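PDB 2ZF9: ScaE cell-surface anchored scaffoldin protein from Ruminococcus flavefaciens, which probably holds the cellulosome at the bacterial cell surface, its type III cohesin module, the part described here, recognising dockerin modules of partner proteins. Local coordinates for residues 88-98 with 116-127; 149-160 with 170-178. One frame throughout, in Å; residues are numbered along the deposited sequence.

Contact 1. Residues 88-98 with 116-127; sequences ATAGRAARLLE and SSTNNGKDGVLW
A90 lays its methyl group over the indole of W127, CB standing 4.2 Å from the centroid of the six-membered ring in a CH-pi contact; alanine is small enough to let the backbone come close as well. Beside it G91 N donates to L126 O (2.8 Å), and A93 N donates to V125 O. Alanine suits A93, whose CB already lies 3.2 Å from K122 O, leaving little room on that side, while A93 O receives K122 N at 3.0 Å, the donor lying in the carbonyl plane. K122 can be followed outward. CB lies near A93 O, CG sits 3.7 Å from R95 NH1 over a face of the guanidinium, CD runs past R95 NH2, CE lies between R95 NH2 and L96 CD1, and NZ ends in a salt bridge with D62; the bend at chi2 (-68°) carries the chain across R95. N120 OD1 accepts a hydrogen bond from S116 OG (2.9 Å) and lies 3.6 Å from L97 CD2. A leucine in place of N120 would probably leave S116 OG without this acceptor and free to turn. Water 1 joins A93 O, L96 N and N120 O. On strand 124-132 of this beta-rich cohesin module, W127, A90's antiparallel non-hydrogen-bonded partner, forms with L126 a classic beta bulge facing L55.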
# COMPACT_ATOMS: atom_id res chain seq x y z
N ALA A 88 6.58 1.69 9.90
CA ALA A 88 5.31 0.98 9.78
C ALA A 88 5.47 -0.33 10.54
O ALA A 88 6.60 -0.74 10.82
CB ALA A 88 5.01 0.70 8.32
N THR A 89 4.35 -0.95 10.87
CA THR A 89 4.30 -2.23 11.60
C THR A 89 3.50 -3.25 10.79
O THR A 89 2.36 -2.98 10.37
CB THR A 89 3.59 -1.96 12.92
OG1 THR A 89 4.44 -1.14 13.72
CG2 THR A 89 3.29 -3.30 13.67
N ALA A 90 4.07 -4.45 10.59
CA ALA A 90 3.35 -5.49 9.85
C ALA A 90 2.08 -5.92 10.57
O ALA A 90 2.04 -6.03 11.80
CB ALA A 90 4.28 -6.72 9.61
N GLY A 91 1.02 -6.17 9.80
CA GLY A 91 -0.26 -6.59 10.38
C GLY A 91 -0.51 -8.08 10.21
O GLY A 91 0.39 -8.86 9.78
N ARG A 92 -1.74 -8.48 10.48
CA ARG A 92 -2.14 -9.90 10.41
C ARG A 92 -1.96 -10.56 9.07
O ARG A 92 -1.68 -11.74 9.03
CB ARG A 92 -3.60 -10.08 10.85
CG ARG A 92 -3.76 -10.04 12.35
CD ARG A 92 -4.93 -10.90 12.81
NE ARG A 92 -4.43 -12.15 13.37
CZ ARG A 92 -4.78 -13.37 12.96
NH1 ARG A 92 -5.68 -13.54 12.00
NH2 ARG A 92 -4.24 -14.41 13.55
N ALA A 93 -2.13 -9.83 7.96
CA ALA A 93 -1.89 -10.43 6.65
C ALA A 93 -0.45 -10.97 6.50
O ALA A 93 -0.22 -11.90 5.73
CB ALA A 93 -2.19 -9.42 5.53
N ALA A 94 0.51 -10.35 7.18
CA ALA A 94 1.92 -10.74 7.07
C ALA A 94 2.41 -11.66 8.21
O ALA A 94 3.61 -11.88 8.35
CB ALA A 94 2.82 -9.49 6.96
N ARG A 95 1.48 -12.18 9.01
CA ARG A 95 1.85 -12.83 10.30
C ARG A 95 2.71 -14.07 10.12
O ARG A 95 3.53 -14.37 10.97
CB ARG A 95 0.61 -13.18 11.16
CG ARG A 95 -0.32 -14.19 10.48
CD ARG A 95 -1.57 -14.40 11.34
NE ARG A 95 -2.48 -15.43 10.81
CZ ARG A 95 -3.40 -15.21 9.88
NH1 ARG A 95 -3.55 -14.00 9.32
NH2 ARG A 95 -4.21 -16.19 9.52
N LEU A 96 2.54 -14.77 8.99
CA LEU A 96 3.35 -15.95 8.71
C LEU A 96 4.55 -15.67 7.80
O LEU A 96 5.42 -16.53 7.66
CB LEU A 96 2.51 -17.04 8.03
CG LEU A 96 1.19 -17.42 8.72
CD1 LEU A 96 0.52 -18.52 7.89
CD2 LEU A 96 1.43 -17.83 10.20
N LEU A 97 4.60 -14.49 7.17
CA LEU A 97 5.74 -14.20 6.27
C LEU A 97 7.02 -14.10 7.08
O LEU A 97 7.03 -13.47 8.13
CB LEU A 97 5.49 -12.92 5.44
CG LEU A 97 4.24 -13.01 4.56
CD1 LEU A 97 3.89 -11.62 4.03
CD2 LEU A 97 4.40 -13.96 3.40
N GLU A 98 8.09 -14.76 6.63
CA GLU A 98 9.32 -14.86 7.41
C GLU A 98 10.16 -13.58 7.41
O GLU A 98 10.80 -13.27 8.41
CB GLU A 98 10.15 -16.05 6.92
CG GLU A 98 9.35 -17.36 7.13
CD GLU A 98 9.84 -18.53 6.28
OE1 GLU A 98 10.91 -18.44 5.64
OE2 GLU A 98 9.13 -19.54 6.27
N SER A 116 9.18 -14.96 2.03
CA SER A 116 8.96 -16.17 2.79
C SER A 116 9.41 -17.37 1.96
O SER A 116 9.67 -17.24 0.73
CB SER A 116 7.47 -16.31 3.11
OG SER A 116 7.31 -17.06 4.29
N SER A 117 9.50 -18.53 2.60
CA SER A 117 9.97 -19.74 1.90
C SER A 117 8.81 -20.50 1.27
O SER A 117 9.03 -21.36 0.44
CB SER A 117 10.74 -20.66 2.87
OG SER A 117 9.92 -21.02 3.98
N THR A 118 7.58 -20.17 1.66
CA THR A 118 6.36 -20.75 1.06
C THR A 118 5.33 -19.61 0.88
O THR A 118 5.52 -18.53 1.43
CB THR A 118 5.67 -21.82 1.96
OG1 THR A 118 5.26 -21.19 3.19
CG2 THR A 118 6.61 -22.99 2.29
N ASN A 119 4.26 -19.86 0.14
CA ASN A 119 3.26 -18.84 -0.14
C ASN A 119 2.28 -18.72 1.03
O ASN A 119 1.11 -19.08 0.91
CB ASN A 119 2.53 -19.11 -1.46
CG ASN A 119 3.46 -19.04 -2.64
OD1 ASN A 119 4.28 -18.13 -2.72
ND2 ASN A 119 3.34 -20.00 -3.58
N ASN A 120 2.78 -18.22 2.15
CA ASN A 120 1.95 -18.11 3.33
C ASN A 120 1.53 -16.69 3.70
O ASN A 120 1.10 -16.43 4.82
CB ASN A 120 2.58 -18.90 4.52
CG ASN A 120 3.96 -18.43 4.88
OD1 ASN A 120 4.47 -17.46 4.31
ND2 ASN A 120 4.60 -19.12 5.84
N GLY A 121 1.58 -15.77 2.74
CA GLY A 121 0.85 -14.51 2.92
C GLY A 121 -0.66 -14.74 3.06
O GLY A 121 -1.21 -15.69 2.50
N LYS A 122 -1.32 -13.85 3.80
CA LYS A 122 -2.77 -13.91 4.03
C LYS A 122 -3.45 -12.61 3.60
O LYS A 122 -2.80 -11.63 3.24
CB LYS A 122 -3.03 -14.16 5.53
CG LYS A 122 -2.43 -15.47 6.10
CD LYS A 122 -3.16 -16.70 5.50
CE LYS A 122 -2.85 -17.99 6.30
NZ LYS A 122 -3.52 -19.16 5.62
N ASP A 123 -4.78 -12.61 3.63
CA ASP A 123 -5.54 -11.41 3.42
C ASP A 123 -5.60 -10.64 4.75
O ASP A 123 -5.29 -11.20 5.81
CB ASP A 123 -6.95 -11.79 2.99
CG ASP A 123 -7.02 -12.19 1.53
OD1 ASP A 123 -6.01 -12.09 0.79
OD2 ASP A 123 -8.12 -12.62 1.13
N GLY A 124 -6.00 -9.38 4.68
CA GLY A 124 -6.10 -8.56 5.88
C GLY A 124 -5.08 -7.42 5.84
O GLY A 124 -4.55 -7.07 4.77
N VAL A 125 -4.79 -6.84 7.00
CA VAL A 125 -3.86 -5.70 7.06
C VAL A 125 -2.40 -6.17 6.91
O VAL A 125 -1.89 -6.96 7.72
CB VAL A 125 -3.98 -4.92 8.41
CG1 VAL A 125 -2.91 -3.82 8.51
CG2 VAL A 125 -5.35 -4.28 8.52
N LEU A 126 -1.72 -5.67 5.87
CA LEU A 126 -0.33 -6.00 5.66
C LEU A 126 0.58 -5.05 6.46
O LEU A 126 1.53 -5.50 7.16
CB LEU A 126 -0.01 -5.97 4.15
CG LEU A 126 1.27 -6.63 3.65
CD1 LEU A 126 1.15 -8.12 3.74
CD2 LEU A 126 1.63 -6.17 2.19
N TRP A 127 0.30 -3.74 6.37
CA TRP A 127 1.11 -2.76 7.09
C TRP A 127 0.22 -1.71 7.68
O TRP A 127 -0.80 -1.32 7.08
CB TRP A 127 2.12 -2.08 6.16
CG TRP A 127 3.15 -2.97 5.68
CD1 TRP A 127 3.21 -3.59 4.45
CD2 TRP A 127 4.34 -3.34 6.39
NE1 TRP A 127 4.34 -4.36 4.38
CE2 TRP A 127 5.05 -4.22 5.55
CE3 TRP A 127 4.86 -3.02 7.66
CZ2 TRP A 127 6.29 -4.79 5.92
CZ3 TRP A 127 6.09 -3.59 8.03
CH2 TRP A 127 6.79 -4.45 7.16
O HOH W 1 1.09 -14.23 6.55
O HOH W 2 -5.76 -12.58 7.92
O HOH W 3 7.29 -21.06 4.90

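Contact 2. Residues 149-160 with 170-178; sequences YQSRTTNEDLFT and LMQAWTFTQ
F159 offers its backbone N-H to Q172 OE1 at 2.9 Å, with an N-H...O angle of 156°, the one hydrogen bond between segments 149-160 and 170-178. Glutamine suits the place because its chain, with CG anti to the backbone N (chi1 -173°) and extended beyond, is long enough to span from helix to strand; the donor is tilted 33° from the amide carbonyl plane. L158 CD2 and T160 CB also pack against OE1, each at 3.5 Å. The F159 ring receives the methyl CE of selenomethionine M171 at its edge, 4.1 Å from CE2, and T175 OG1 lies 3.7 Å from CD2. F176 fills the next turn of the helix: Y149 CD1 sits over its ring face, whereas its CZ reaches D157 CB at 3.9 Å. Farther out, D157 OD2 accepts from Q150 N (2.9 Å) and forms a salt bridge with R152 NE, Q150 N meeting it nearly end-on and R152 NE from above the carboxylate plane, and D157 OD1 bonds to H70. On the helix side, Y18 OH holds Q172 NE2, which helps to fix the amide. Strand 158-160 pairs with strand 66-73, and helix 166-178 packs over it, with F159 and T175 also touching L34 of strand 33-41.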
# COMPACT_ATOMS: atom_id res chain seq x y z
N TYR A 149 4.20 2.64 -8.41
CA TYR A 149 5.02 1.66 -9.12
C TYR A 149 6.07 2.42 -9.94
O TYR A 149 5.77 3.42 -10.58
CB TYR A 149 4.15 0.78 -10.09
CG TYR A 149 5.03 -0.20 -10.84
CD1 TYR A 149 5.45 -1.36 -10.22
CD2 TYR A 149 5.50 0.05 -12.14
CE1 TYR A 149 6.32 -2.25 -10.83
CE2 TYR A 149 6.38 -0.85 -12.77
CZ TYR A 149 6.80 -2.00 -12.08
OH TYR A 149 7.63 -2.93 -12.66
N GLN A 150 7.29 1.91 -9.97
CA GLN A 150 8.16 2.19 -11.11
C GLN A 150 9.14 1.07 -11.37
O GLN A 150 9.33 0.24 -10.50
CB GLN A 150 8.89 3.52 -10.97
CG GLN A 150 9.91 3.59 -9.89
CD GLN A 150 10.01 5.00 -9.35
OE1 GLN A 150 8.99 5.63 -9.08
NE2 GLN A 150 11.23 5.51 -9.21
N SER A 151 9.77 1.08 -12.55
CA SER A 151 10.78 0.08 -12.91
C SER A 151 12.02 0.36 -12.08
O SER A 151 12.50 1.48 -12.04
CB SER A 151 11.15 0.19 -14.41
OG SER A 151 11.88 -0.95 -14.87
N ARG A 152 12.55 -0.66 -11.41
CA ARG A 152 13.70 -0.47 -10.53
C ARG A 152 14.64 -1.66 -10.65
O ARG A 152 14.21 -2.77 -11.00
CB ARG A 152 13.26 -0.36 -9.06
CG ARG A 152 12.20 0.70 -8.80
CD ARG A 152 11.57 0.52 -7.42
NE ARG A 152 10.61 1.57 -7.10
CZ ARG A 152 10.94 2.74 -6.56
NH1 ARG A 152 12.22 3.01 -6.29
NH2 ARG A 152 10.00 3.64 -6.28
N THR A 153 15.92 -1.43 -10.32
CA THR A 153 16.87 -2.53 -10.21
C THR A 153 17.06 -3.00 -8.78
O THR A 153 17.49 -4.13 -8.57
CB THR A 153 18.24 -2.23 -10.88
OG1 THR A 153 18.96 -1.25 -10.13
CG2 THR A 153 18.04 -1.73 -12.28
N THR A 154 16.76 -2.15 -7.79
CA THR A 154 16.83 -2.53 -6.40
C THR A 154 15.54 -2.04 -5.74
O THR A 154 14.88 -1.14 -6.26
CB THR A 154 18.04 -1.87 -5.66
OG1 THR A 154 17.87 -0.45 -5.67
CG2 THR A 154 19.39 -2.20 -6.33
N ASN A 155 15.20 -2.63 -4.59
CA ASN A 155 13.90 -2.38 -3.94
C ASN A 155 12.77 -2.41 -4.96
O ASN A 155 11.92 -1.50 -5.00
CB ASN A 155 13.93 -1.07 -3.16
CG ASN A 155 14.99 -1.08 -2.03
OD1 ASN A 155 15.38 -2.14 -1.53
ND2 ASN A 155 15.44 0.11 -1.65
N GLU A 156 12.77 -3.44 -5.81
CA GLU A 156 11.75 -3.54 -6.84
C GLU A 156 10.35 -3.58 -6.27
O GLU A 156 10.12 -4.12 -5.17
CB GLU A 156 11.94 -4.82 -7.65
CG GLU A 156 13.12 -4.80 -8.61
CD GLU A 156 13.30 -6.19 -9.20
OE1 GLU A 156 12.82 -6.43 -10.33
OE2 GLU A 156 13.82 -7.07 -8.49
N ASP A 157 9.41 -3.04 -7.06
CA ASP A 157 8.00 -3.17 -6.76
C ASP A 157 7.53 -4.55 -7.22
O ASP A 157 7.66 -4.93 -8.40
CB ASP A 157 7.20 -2.05 -7.42
CG ASP A 157 7.57 -0.65 -6.88
OD1 ASP A 157 7.53 -0.45 -5.64
OD2 ASP A 157 7.88 0.23 -7.71
N LEU A 158 7.01 -5.31 -6.27
CA LEU A 158 6.72 -6.72 -6.48
C LEU A 158 5.47 -7.13 -5.71
O LEU A 158 5.19 -6.60 -4.64
CB LEU A 158 7.86 -7.62 -5.97
CG LEU A 158 9.24 -7.56 -6.61
CD1 LEU A 158 10.15 -8.49 -5.84
CD2 LEU A 158 9.19 -7.95 -8.11
N PHE A 159 4.72 -8.07 -6.28
CA PHE A 159 3.67 -8.72 -5.51
C PHE A 159 3.45 -10.08 -6.14
O PHE A 159 2.74 -10.19 -7.15
CB PHE A 159 2.35 -7.93 -5.50
CG PHE A 159 1.40 -8.46 -4.46
CD1 PHE A 159 1.36 -7.90 -3.21
CD2 PHE A 159 0.60 -9.57 -4.72
CE1 PHE A 159 0.53 -8.43 -2.19
CE2 PHE A 159 -0.26 -10.08 -3.72
CZ PHE A 159 -0.26 -9.51 -2.45
N THR A 160 4.08 -11.11 -5.58
CA THR A 160 4.27 -12.34 -6.36
C THR A 160 4.51 -13.51 -5.41
O THR A 160 4.44 -13.32 -4.19
CB THR A 160 5.42 -12.20 -7.43
OG1 THR A 160 5.34 -13.26 -8.39
CG2 THR A 160 6.84 -12.12 -6.81
N LEU A 170 1.43 -13.19 -13.38
CA LEU A 170 0.09 -12.73 -13.73
C LEU A 170 -0.54 -11.99 -12.56
O LEU A 170 -1.20 -10.98 -12.76
CB LEU A 170 -0.82 -13.92 -14.10
CG LEU A 170 -0.68 -14.44 -15.54
CD1 LEU A 170 -1.43 -15.79 -15.71
CD2 LEU A 170 -1.18 -13.43 -16.58
N MSE A 171 -0.41 -12.54 -11.35
CA MSE A 171 -1.02 -11.90 -10.18
C MSE A 171 -0.31 -10.56 -9.94
O MSE A 171 -0.94 -9.60 -9.52
CB MSE A 171 -0.95 -12.83 -8.95
CG MSE A 171 0.37 -12.86 -8.26
SE MSE A 171 0.32 -13.84 -6.51
CE MSE A 171 -1.18 -13.49 -5.88
N GLN A 172 1.01 -10.49 -10.18
CA GLN A 172 1.71 -9.20 -10.03
C GLN A 172 1.22 -8.17 -11.06
O GLN A 172 0.99 -7.01 -10.73
CB GLN A 172 3.22 -9.38 -10.23
CG GLN A 172 4.03 -8.13 -9.93
CD GLN A 172 5.49 -8.49 -9.76
OE1 GLN A 172 5.89 -9.00 -8.72
NE2 GLN A 172 6.28 -8.27 -10.80
N ALA A 173 1.12 -8.59 -12.33
CA ALA A 173 0.63 -7.72 -13.38
C ALA A 173 -0.78 -7.25 -13.03
O ALA A 173 -1.09 -6.07 -13.17
CB ALA A 173 0.66 -8.44 -14.74
N TRP A 174 -1.64 -8.18 -12.56
CA TRP A 174 -2.98 -7.77 -12.15
C TRP A 174 -2.88 -6.71 -11.05
O TRP A 174 -3.56 -5.70 -11.09
CB TRP A 174 -3.87 -8.96 -11.67
CG TRP A 174 -5.19 -8.41 -11.16
CD1 TRP A 174 -5.47 -7.99 -9.90
CD2 TRP A 174 -6.35 -8.13 -11.96
NE1 TRP A 174 -6.77 -7.48 -9.85
CE2 TRP A 174 -7.31 -7.55 -11.11
CE3 TRP A 174 -6.65 -8.31 -13.32
CZ2 TRP A 174 -8.57 -7.14 -11.57
CZ3 TRP A 174 -7.92 -7.92 -13.79
CH2 TRP A 174 -8.87 -7.36 -12.91
N THR A 175 -2.06 -6.98 -10.04
CA THR A 175 -2.03 -6.12 -8.87
C THR A 175 -1.72 -4.66 -9.24
O THR A 175 -2.42 -3.74 -8.83
CB THR A 175 -0.95 -6.60 -7.92
OG1 THR A 175 -1.35 -7.85 -7.38
CG2 THR A 175 -0.74 -5.63 -6.73
N PHE A 176 -0.68 -4.45 -10.04
CA PHE A 176 -0.22 -3.10 -10.29
C PHE A 176 -0.97 -2.43 -11.44
O PHE A 176 -0.91 -1.19 -11.57
CB PHE A 176 1.28 -3.12 -10.58
CG PHE A 176 2.12 -3.39 -9.34
CD1 PHE A 176 2.12 -2.50 -8.29
CD2 PHE A 176 2.93 -4.52 -9.25
CE1 PHE A 176 2.91 -2.72 -7.12
CE2 PHE A 176 3.74 -4.76 -8.09
CZ PHE A 176 3.72 -3.85 -7.04
N THR A 177 -1.65 -3.20 -12.28
CA THR A 177 -2.42 -2.55 -13.38
C THR A 177 -3.90 -2.34 -13.08
O THR A 177 -4.55 -1.42 -13.64
CB THR A 177 -2.35 -3.32 -14.72
OG1 THR A 177 -2.93 -4.63 -14.55
CG2 THR A 177 -0.92 -3.41 -15.27
N GLN A 178 -4.45 -3.21 -12.24
CA GLN A 178 -5.89 -3.19 -11.97
C GLN A 178 -6.28 -3.34 -10.49
O GLN A 178 -7.44 -3.09 -10.11
CB GLN A 178 -6.60 -4.30 -12.77
CG GLN A 178 -6.46 -4.20 -14.32
CD GLN A 178 -7.02 -2.91 -14.90
OE1 GLN A 178 -7.86 -2.25 -14.30
NE2 GLN A 178 -6.57 -2.56 -16.12

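Contact 1 and contact 2 follow one another along the chain, the first closing before the second opens, and their centres lie about 17 Å apart. Their nearest atoms are about 5 Å apart, so the two do not touch. Y64 links them: its hydroxyl bonds to K122 O in contact 1, and its ring stacks on F159 in contact 2. Strands 109-115 and 66-73 pair side by side; L97 and W127 of the first contact touch the former, while F159, T160 and F176 of the second touch the latter. Contact 1 joins the short strand 89-90 and the loop after it to strand 124-132 and the loop before it; contact 2 packs a helix on strand 158-160.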